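Local coordinates for protein ATP-dependent DNA helicase RecQ (Porphyromonas gingivalis, PDB 3IUO) that probably couples ATP hydrolysis to 3'-5' unwinding of duplex DNA as a RecQ-family helicase, of which this chain is the C-terminal domain, at residues L49-E54 with E108-R113; T55-G60 with V112-L117; T61-D66 with F116-A121. All blocks are in the same frame, centred on the assembly; numbering follows the deposited sequence.

Contact 1. Residues L49-E54 with E108-R113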
loop_
_atom_site.group_PDB
_atom_site.type_symbol
_atom_site.label_atom_id
_atom_site.label_comp_id
_atom_site.label_asym_id
_atom_site.label_seq_id
_atom_site.Cartn_x
_atom_site.Cartn_y
_atom_site.Cartn_z
ATOM N N LEU B 49 -8.587 -13.753 -10.590
ATOM C CA LEU B 49 -9.487 -12.643 -10.945
ATOM C C LEU B 49 -9.224 -11.423 -10.053
ATOM O O LEU B 49 -9.127 -10.293 -10.542
ATOM C CB LEU B 49 -10.956 -13.077 -10.893
ATOM C CG LEU B 49 -11.914 -11.921 -11.208
ATOM C CD1 LEU B 49 -11.671 -11.308 -12.593
ATOM C CD2 LEU B 49 -13.307 -12.395 -11.048
ATOM N N LEU B 50 -9.092 -11.658 -8.747
ATOM C CA LEU B 50 -8.787 -10.584 -7.819
ATOM C C LEU B 50 -7.536 -9.832 -8.237
ATOM O O LEU B 50 -7.509 -8.593 -8.156
ATOM C CB LEU B 50 -8.660 -11.092 -6.375
ATOM C CG LEU B 50 -9.948 -11.587 -5.697
ATOM C CD1 LEU B 50 -9.618 -12.230 -4.355
ATOM C CD2 LEU B 50 -10.972 -10.481 -5.522
ATOM N N SER B 51 -6.514 -10.573 -8.684
ATOM C CA SER B 51 -5.277 -9.925 -9.126
ATOM C C SER B 51 -5.512 -9.015 -10.324
ATOM O O SER B 51 -4.959 -7.922 -10.394
ATOM C CB SER B 51 -4.201 -10.941 -9.409
ATOM O OG SER B 51 -3.839 -11.617 -8.219
ATOM N N GLU B 52 -6.338 -9.464 -11.264
ATOM C CA GLU B 52 -6.663 -8.613 -12.420
ATOM C C GLU B 52 -7.472 -7.374 -12.038
ATOM O O GLU B 52 -7.201 -6.272 -12.528
ATOM C CB GLU B 52 -7.447 -9.394 -13.471
ATOM C CG GLU B 52 -6.721 -10.618 -13.997
ATOM C CD GLU B 52 -5.515 -10.303 -14.867
ATOM O OE1 GLU B 52 -5.382 -9.160 -15.350
ATOM O OE2 GLU B 52 -4.706 -11.229 -15.101
ATOM N N VAL B 53 -8.435 -7.545 -11.141
ATOM C CA VAL B 53 -9.255 -6.400 -10.665
ATOM C C VAL B 53 -8.341 -5.418 -9.893
ATOM O O VAL B 53 -8.463 -4.214 -10.047
ATOM C CB VAL B 53 -10.426 -6.883 -9.809
ATOM C CG1 VAL B 53 -11.131 -5.704 -9.173
ATOM C CG2 VAL B 53 -11.387 -7.711 -10.661
ATOM N N GLU B 54 -7.392 -5.928 -9.098
ATOM C CA GLU B 54 -6.423 -5.042 -8.461
ATOM C C GLU B 54 -5.601 -4.212 -9.477
ATOM O O GLU B 54 -5.456 -2.996 -9.335
ATOM C CB GLU B 54 -5.492 -5.831 -7.536
ATOM C CG GLU B 54 -6.250 -6.330 -6.310
ATOM C CD GLU B 54 -5.581 -7.488 -5.540
ATOM O OE1 GLU B 54 -4.611 -8.112 -6.018
ATOM O OE2 GLU B 54 -6.071 -7.811 -4.445
ATOM N N GLU B 108 -11.628 -11.972 1.598
ATOM C CA GLU B 108 -12.508 -10.917 2.118
ATOM C C GLU B 108 -11.783 -9.581 2.154
ATOM O O GLU B 108 -12.334 -8.562 1.733
ATOM C CB GLU B 108 -12.978 -11.251 3.520
ATOM C CG GLU B 108 -14.063 -12.283 3.580
ATOM C CD GLU B 108 -14.397 -12.637 5.022
ATOM O OE1 GLU B 108 -13.502 -13.151 5.752
ATOM O OE2 GLU B 108 -15.550 -12.397 5.432
ATOM N N ILE B 109 -10.539 -9.616 2.633
ATOM C CA ILE B 109 -9.730 -8.422 2.811
ATOM C C ILE B 109 -9.387 -7.829 1.451
ATOM O O ILE B 109 -9.497 -6.602 1.274
ATOM C CB ILE B 109 -8.453 -8.705 3.631
ATOM C CG1 ILE B 109 -8.825 -9.037 5.080
ATOM C CG2 ILE B 109 -7.529 -7.487 3.583
ATOM C CD1 ILE B 109 -7.667 -9.615 5.881
ATOM N N ARG B 110 -8.999 -8.682 0.495
ATOM C CA ARG B 110 -8.735 -8.200 -0.861
ATOM C C ARG B 110 -9.948 -7.520 -1.513
ATOM O O ARG B 110 -9.798 -6.473 -2.157
ATOM C CB ARG B 110 -8.206 -9.308 -1.773
ATOM C CG ARG B 110 -6.824 -9.731 -1.364
ATOM C CD ARG B 110 -6.373 -10.935 -2.164
ATOM N NE ARG B 110 -5.966 -10.557 -3.520
ATOM C CZ ARG B 110 -5.613 -11.421 -4.461
ATOM N NH1 ARG B 110 -5.671 -12.730 -4.233
ATOM N NH2 ARG B 110 -5.205 -10.994 -5.644
ATOM N N LEU B 111 -11.145 -8.108 -1.371
ATOM C CA LEU B 111 -12.362 -7.515 -1.920
ATOM C C LEU B 111 -12.635 -6.131 -1.344
ATOM O O LEU B 111 -12.969 -5.195 -2.083
ATOM C CB LEU B 111 -13.568 -8.435 -1.673
ATOM C CG LEU B 111 -13.628 -9.634 -2.633
ATOM C CD1 LEU B 111 -14.704 -10.653 -2.172
ATOM C CD2 LEU B 111 -13.936 -9.222 -4.097
ATOM N N VAL B 112 -12.550 -6.000 -0.026
ATOM C CA VAL B 112 -12.893 -4.729 0.582
ATOM C C VAL B 112 -11.822 -3.707 0.228
ATOM O O VAL B 112 -12.160 -2.536 0.060
ATOM C CB VAL B 112 -13.094 -4.832 2.104
ATOM C CG1 VAL B 112 -13.457 -3.472 2.720
ATOM C CG2 VAL B 112 -14.208 -5.817 2.371
ATOM N N ARG B 113 -10.569 -4.155 0.123
ATOM C CA ARG B 113 -9.461 -3.264 -0.239
ATOM C C ARG B 113 -9.690 -2.706 -1.665
ATOM O O ARG B 113 -9.443 -1.528 -1.902
ATOM C CB ARG B 113 -8.153 -4.044 -0.142
ATOM C CG ARG B 113 -6.903 -3.241 -0.515
ATOM C CD ARG B 113 -5.642 -4.026 -0.267
ATOM N NE ARG B 113 -4.457 -3.271 -0.720
ATOM C CZ ARG B 113 -3.960 -3.357 -1.943
ATOM N NH1 ARG B 113 -4.546 -4.143 -2.845
ATOM N NH2 ARG B 113 -2.904 -2.629 -2.269
HETATM O O HOH W 1 -6.996 -5.932 -2.822
#
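R110 reaches from helix 106-121 to helix 46-58 and grips E54 side-on. R110 NE donates to E54 OE2 at 2.9 Å, nearly straight, and R110 NH2 to E54 OE1 at 3.0 Å. Both carboxylate oxygens lie close to the guanidinium plane, but the two planes are turned 42° apart: NE meets OE2 on its syn side, whereas NH2 stands above the carboxylate plane at OE1. R110 NH2 also donates to S51 OG (3.0 Å), which also bonds P47 O. The arginine is bent at chi3 (77°), which turns NE out of line; one face of its guanidinium lies against L50, whose CB stands 3.5 Å above the centre. L50 sends CD2 to CD2 of L111 at 3.5 Å, the leucines crossing at about a right angle. A water donates to E54 OE2 and R110 O and accepts from R113 NH1; R113 itself is salt-bridged to D91. Arginine and water at OE2 would favour the charged carboxylate. The axes of segments 49-54 and 108-113 run 23° from parallel and come within 10.7 Å, a helix pair with a bidentate arginine-glutamate salt bridge beside a leucine contact, joining the helix-turn-helix region to the C-terminal helix.

Contact 2. Residues T55-G60 with V112-L117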
loop_
_atom_site.group_PDB
_atom_site.type_symbol
_atom_site.label_atom_id
_atom_site.label_comp_id
_atom_site.label_asym_id
_atom_site.label_seq_id
_atom_site.Cartn_x
_atom_site.Cartn_y
_atom_site.Cartn_z
ATOM N N THR B 55 -5.085 -4.880 -10.506
ATOM C CA THR B 55 -4.350 -4.202 -11.575
ATOM C C THR B 55 -5.197 -3.058 -12.185
ATOM O O THR B 55 -4.723 -1.899 -12.346
ATOM C CB THR B 55 -3.922 -5.223 -12.622
ATOM O OG1 THR B 55 -2.975 -6.137 -12.033
ATOM C CG2 THR B 55 -3.286 -4.517 -13.798
ATOM N N ILE B 56 -6.456 -3.376 -12.458
ATOM C CA ILE B 56 -7.403 -2.384 -12.992
ATOM C C ILE B 56 -7.553 -1.179 -12.048
ATOM O O ILE B 56 -7.481 -0.011 -12.459
ATOM C CB ILE B 56 -8.769 -3.056 -13.246
ATOM C CG1 ILE B 56 -8.658 -3.975 -14.454
ATOM C CG2 ILE B 56 -9.916 -2.012 -13.438
ATOM C CD1 ILE B 56 -9.815 -4.996 -14.520
ATOM N N VAL B 57 -7.765 -1.469 -10.772
ATOM C CA VAL B 57 -7.954 -0.401 -9.785
ATOM C C VAL B 57 -6.663 0.425 -9.633
ATOM O O VAL B 57 -6.717 1.669 -9.577
ATOM C CB VAL B 57 -8.378 -1.019 -8.467
ATOM C CG1 VAL B 57 -8.307 0.019 -7.307
ATOM C CG2 VAL B 57 -9.784 -1.548 -8.608
ATOM N N TYR B 58 -5.497 -0.244 -9.608
ATOM C CA TYR B 58 -4.259 0.522 -9.509
ATOM C C TYR B 58 -4.058 1.481 -10.668
ATOM O O TYR B 58 -3.416 2.506 -10.507
ATOM C CB TYR B 58 -3.043 -0.407 -9.435
ATOM C CG TYR B 58 -2.989 -1.360 -8.254
ATOM C CD1 TYR B 58 -3.772 -1.162 -7.093
ATOM C CD2 TYR B 58 -2.182 -2.491 -8.318
ATOM C CE1 TYR B 58 -3.704 -2.069 -6.008
ATOM C CE2 TYR B 58 -2.113 -3.402 -7.253
ATOM C CZ TYR B 58 -2.886 -3.180 -6.111
ATOM O OH TYR B 58 -2.771 -4.085 -5.095
ATOM N N SER B 59 -4.583 1.122 -11.847
ATOM C CA SER B 59 -4.465 1.941 -13.052
ATOM C C SER B 59 -5.371 3.182 -13.065
ATOM O O SER B 59 -5.217 4.068 -13.926
ATOM C CB SER B 59 -4.690 1.084 -14.288
ATOM O OG SER B 59 -6.080 0.992 -14.571
ATOM N N GLY B 60 -6.276 3.250 -12.093
ATOM C CA GLY B 60 -7.147 4.412 -11.971
ATOM C C GLY B 60 -8.610 4.227 -12.301
ATOM O O GLY B 60 -9.379 5.196 -12.206
ATOM N N VAL B 112 -12.550 -6.000 -0.026
ATOM C CA VAL B 112 -12.893 -4.729 0.582
ATOM C C VAL B 112 -11.822 -3.707 0.228
ATOM O O VAL B 112 -12.160 -2.536 0.060
ATOM C CB VAL B 112 -13.094 -4.832 2.104
ATOM C CG1 VAL B 112 -13.457 -3.472 2.720
ATOM C CG2 VAL B 112 -14.208 -5.817 2.371
ATOM N N ARG B 113 -10.569 -4.155 0.123
ATOM C CA ARG B 113 -9.461 -3.264 -0.239
ATOM C C ARG B 113 -9.690 -2.706 -1.665
ATOM O O ARG B 113 -9.443 -1.528 -1.902
ATOM C CB ARG B 113 -8.153 -4.044 -0.142
ATOM C CG ARG B 113 -6.903 -3.241 -0.515
ATOM C CD ARG B 113 -5.642 -4.026 -0.267
ATOM N NE ARG B 113 -4.457 -3.271 -0.720
ATOM C CZ ARG B 113 -3.960 -3.357 -1.943
ATOM N NH1 ARG B 113 -4.546 -4.143 -2.845
ATOM N NH2 ARG B 113 -2.904 -2.629 -2.269
ATOM N N ILE B 114 -10.160 -3.540 -2.586
ATOM C CA ILE B 114 -10.540 -3.052 -3.949
ATOM C C ILE B 114 -11.575 -1.953 -3.856
ATOM O O ILE B 114 -11.429 -0.885 -4.469
ATOM C CB ILE B 114 -11.019 -4.214 -4.851
ATOM C CG1 ILE B 114 -9.807 -5.088 -5.230
ATOM C CG2 ILE B 114 -11.796 -3.723 -6.079
ATOM C CD1 ILE B 114 -10.203 -6.507 -5.606
ATOM N N LYS B 115 -12.633 -2.202 -3.079
ATOM C CA LYS B 115 -13.709 -1.226 -2.894
ATOM C C LYS B 115 -13.127 0.098 -2.344
ATOM O O LYS B 115 -13.403 1.195 -2.855
ATOM C CB LYS B 115 -14.719 -1.814 -1.919
ATOM C CG LYS B 115 -15.774 -0.808 -1.463
ATOM C CD LYS B 115 -16.726 -1.487 -0.516
ATOM C CE LYS B 115 -17.537 -0.480 0.296
ATOM N NZ LYS B 115 -18.494 0.292 -0.573
ATOM N N PHE B 116 -12.328 -0.018 -1.304
ATOM C CA PHE B 116 -11.780 1.154 -0.665
ATOM C C PHE B 116 -10.853 1.952 -1.588
ATOM O O PHE B 116 -10.964 3.185 -1.667
ATOM C CB PHE B 116 -11.022 0.736 0.606
ATOM C CG PHE B 116 -10.298 1.861 1.285
ATOM C CD1 PHE B 116 -10.963 2.731 2.142
ATOM C CD2 PHE B 116 -8.953 2.026 1.054
ATOM C CE1 PHE B 116 -10.284 3.762 2.779
ATOM C CE2 PHE B 116 -8.259 3.066 1.680
ATOM C CZ PHE B 116 -8.936 3.928 2.530
ATOM N N LEU B 117 -9.889 1.267 -2.221
ATOM C CA LEU B 117 -8.944 1.994 -3.109
ATOM C C LEU B 117 -9.646 2.681 -4.253
ATOM O O LEU B 117 -9.297 3.840 -4.596
ATOM C CB LEU B 117 -7.890 1.047 -3.670
ATOM C CG LEU B 117 -6.920 0.480 -2.640
ATOM C CD1 LEU B 117 -6.011 -0.542 -3.326
ATOM C CD2 LEU B 117 -6.100 1.565 -1.893
HETATM O O HOH W 2 -0.478 -2.941 -3.667
#
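Y58 and R113 meet at the tyrosine hydroxyl. From CB the tyrosine side chain leaves with CG beside the backbone N, anti to the carbonyl carbon (chi1 -61°), and the ring advances edge-first toward helix 106-121. Y58 CE1 touches CD1 of L117 at 3.9 Å, in the plane of the ring. Beyond CZ, Y58 OH accepts from R113 NH1 at 2.9 Å with an N-H...O angle of 154°; it lies near the guanidinium plane, although ring and guanidinium are turned 80° apart. A water 2.9 Å from Y58 OH also takes a weak bond from R113 NH2. The same L117 CD1 lies 3.7 Å above the centre of one face of the R113 guanidinium, a methyl thus serving both tyrosine edge and arginine. Deeper in, the branches of V57 divide their partners: CG1 meets CB of L117 at 3.8 Å, and CG2 meets CG2 of I114 at 3.9 Å. G60 then closes the helix in a Schellman motif. T90 of the second subunit packs on both Y58 and R113. With R113 NH2 salt-bridged to D91 and NH1 donating to the tyrosine, an acid and a phenol share the arginine, whose charge would probably polarise the hydroxyl.

Contact 3. Residues T61-D66 with F116-A121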
loop_
_atom_site.group_PDB
_atom_site.type_symbol
_atom_site.label_atom_id
_atom_site.label_comp_id
_atom_site.label_asym_id
_atom_site.label_seq_id
_atom_site.Cartn_x
_atom_site.Cartn_y
_atom_site.Cartn_z
ATOM N N THR B 61 -9.013 3.032 -12.706
ATOM C CA THR B 61 -10.417 2.805 -13.099
ATOM C C THR B 61 -11.293 2.718 -11.866
ATOM O O THR B 61 -11.020 1.923 -10.970
ATOM C CB THR B 61 -10.542 1.501 -13.933
ATOM O OG1 THR B 61 -9.679 1.616 -15.080
ATOM C CG2 THR B 61 -11.967 1.254 -14.409
ATOM N N ARG B 62 -12.314 3.565 -11.816
ATOM C CA ARG B 62 -13.252 3.565 -10.698
ATOM C C ARG B 62 -14.302 2.489 -10.886
ATOM O O ARG B 62 -15.358 2.725 -11.450
ATOM C CB ARG B 62 -13.898 4.961 -10.528
ATOM C CG ARG B 62 -14.654 5.091 -9.201
ATOM C CD ARG B 62 -15.242 6.515 -9.056
ATOM N NE ARG B 62 -15.943 6.645 -7.761
ATOM C CZ ARG B 62 -15.390 7.093 -6.631
ATOM N NH1 ARG B 62 -14.113 7.499 -6.570
ATOM N NH2 ARG B 62 -16.165 7.127 -5.532
ATOM N N ILE B 63 -14.034 1.313 -10.380
ATOM C CA ILE B 63 -15.025 0.239 -10.472
ATOM C C ILE B 63 -15.845 0.163 -9.198
ATOM O O ILE B 63 -15.342 0.481 -8.083
ATOM C CB ILE B 63 -14.369 -1.111 -10.725
ATOM C CG1 ILE B 63 -13.359 -1.422 -9.620
ATOM C CG2 ILE B 63 -13.683 -1.129 -12.104
ATOM C CD1 ILE B 63 -12.945 -2.891 -9.616
ATOM N N ASN B 64 -17.077 -0.313 -9.348
ATOM C CA ASN B 64 -17.891 -0.536 -8.199
ATOM C C ASN B 64 -18.312 -1.980 -8.078
ATOM O O ASN B 64 -19.041 -2.486 -8.916
ATOM C CB ASN B 64 -19.108 0.387 -8.182
ATOM C CG ASN B 64 -19.714 0.436 -6.796
ATOM O OD1 ASN B 64 -20.269 -0.544 -6.328
ATOM N ND2 ASN B 64 -19.511 1.552 -6.093
ATOM N N ILE B 65 -17.847 -2.637 -7.015
ATOM C CA ILE B 65 -18.210 -4.044 -6.772
ATOM C C ILE B 65 -19.132 -4.253 -5.555
ATOM O O ILE B 65 -19.182 -5.352 -4.995
ATOM C CB ILE B 65 -16.937 -4.955 -6.673
ATOM C CG1 ILE B 65 -16.014 -4.504 -5.545
ATOM C CG2 ILE B 65 -16.168 -4.927 -8.008
ATOM C CD1 ILE B 65 -15.039 -5.597 -5.070
ATOM N N ASP B 66 -19.809 -3.191 -5.120
ATOM C CA ASP B 66 -20.733 -3.282 -3.971
ATOM C C ASP B 66 -21.797 -4.338 -4.184
ATOM O O ASP B 66 -22.140 -5.053 -3.238
ATOM C CB ASP B 66 -21.450 -1.956 -3.698
ATOM C CG ASP B 66 -20.525 -0.867 -3.204
ATOM O OD1 ASP B 66 -19.352 -1.160 -2.881
ATOM O OD2 ASP B 66 -20.987 0.299 -3.145
ATOM N N PHE B 116 -12.328 -0.018 -1.304
ATOM C CA PHE B 116 -11.780 1.154 -0.665
ATOM C C PHE B 116 -10.853 1.952 -1.588
ATOM O O PHE B 116 -10.964 3.185 -1.667
ATOM C CB PHE B 116 -11.022 0.736 0.606
ATOM C CG PHE B 116 -10.298 1.861 1.285
ATOM C CD1 PHE B 116 -10.963 2.731 2.142
ATOM C CD2 PHE B 116 -8.953 2.026 1.054
ATOM C CE1 PHE B 116 -10.284 3.762 2.779
ATOM C CE2 PHE B 116 -8.259 3.066 1.680
ATOM C CZ PHE B 116 -8.936 3.928 2.530
ATOM N N LEU B 117 -9.889 1.267 -2.221
ATOM C CA LEU B 117 -8.944 1.994 -3.109
ATOM C C LEU B 117 -9.646 2.681 -4.253
ATOM O O LEU B 117 -9.297 3.840 -4.596
ATOM C CB LEU B 117 -7.890 1.047 -3.670
ATOM C CG LEU B 117 -6.920 0.480 -2.640
ATOM C CD1 LEU B 117 -6.011 -0.542 -3.326
ATOM C CD2 LEU B 117 -6.100 1.565 -1.893
ATOM N N SER B 118 -10.607 1.982 -4.842
ATOM C CA SER B 118 -11.368 2.583 -5.961
ATOM C C SER B 118 -12.115 3.834 -5.483
ATOM O O SER B 118 -12.047 4.911 -6.101
ATOM C CB SER B 118 -12.357 1.585 -6.542
ATOM O OG SER B 118 -13.054 2.178 -7.609
ATOM N N GLU B 119 -12.790 3.721 -4.361
ATOM C CA GLU B 119 -13.580 4.873 -3.892
ATOM C C GLU B 119 -12.725 6.094 -3.562
ATOM O O GLU B 119 -13.068 7.245 -3.902
ATOM C CB GLU B 119 -14.373 4.465 -2.668
ATOM C CG GLU B 119 -15.586 3.680 -3.051
ATOM C CD GLU B 119 -16.534 3.368 -1.897
ATOM O OE1 GLU B 119 -16.477 4.066 -0.843
ATOM O OE2 GLU B 119 -17.374 2.439 -2.098
HETATM N N MSE B 120 -11.614 5.857 -2.872
HETATM C CA MSE B 120 -10.827 6.970 -2.346
HETATM C C MSE B 120 -9.916 7.618 -3.357
HETATM O O MSE B 120 -9.429 8.736 -3.138
HETATM C CB MSE B 120 -10.019 6.519 -1.114
HETATM C CG MSE B 120 -10.910 5.957 -0.024
HETATM SE SE MSE B 120 -12.349 7.170 0.549
HETATM C CE MSE B 120 -13.611 5.774 1.141
ATOM N N ALA B 121 -9.619 6.919 -4.445
ATOM C CA ALA B 121 -8.636 7.431 -5.399
ATOM C C ALA B 121 -9.083 7.582 -6.847
ATOM O O ALA B 121 -8.514 8.407 -7.574
ATOM C CB ALA B 121 -7.297 6.594 -5.343
#
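NH1 of R62 donates to E119 O at 2.9 Å and also to the backbone O of N122, tying the loop that follows helix 46-58, in the RecQ-1-like helix-turn-helix region, to the end of helix 106-121. The arginine is extended from CG to NE, with CG anti to the backbone N (chi1 -168°), and its guanidinium arrives beside the last helical turn. The bond to E119 O is bent, 144° at the hydrogen, and NH1 stands above the carbonyl plane. Nearer the backbone, R62 CG passes 3.7 Å from S118 OG. That hydroxyl, anti to its own backbone N, is directed at the backbone of I63, with OG 2.9 Å from I63 O and 3.1 Å from I63 N. The approach is close here, the CA atoms of R62 and S118 being 5.2 Å apart. Next along the chain, N64 OD1 accepts from D66 N at 2.9 Å in an Asx turn that leads into helix 66-72. D66 and E119 then reach toward each other tip to tip, and K115 NZ bridges them with a salt bridge to each, which would offset the repulsion of like charges. Their carboxylate planes are turned 75° apart, with D66 OD1 4.2 Å from E119 OE2.

How the contacts relate
The three contacts follow one another down helix 106-121, their centres 8 Å apart from contact 1 to contact 2, 6 Å from contact 2 to contact 3, and 11 Å from first to last. Both partners advance in the same chain direction: helix 46-58 supplies contacts 1 and 2, and the loop leading to helix 66-72 supplies contact 3. An apolar core connects them, with I114 packed on V53 and L50 of contact 1 and I63 of contact 3 packed on V53, V57 and I114. The C-terminal helix is thereby fastened along the helix-turn-helix region, across some fifty intervening residues, and all three contacts approach the second subunit, with packing on its T89 and T90.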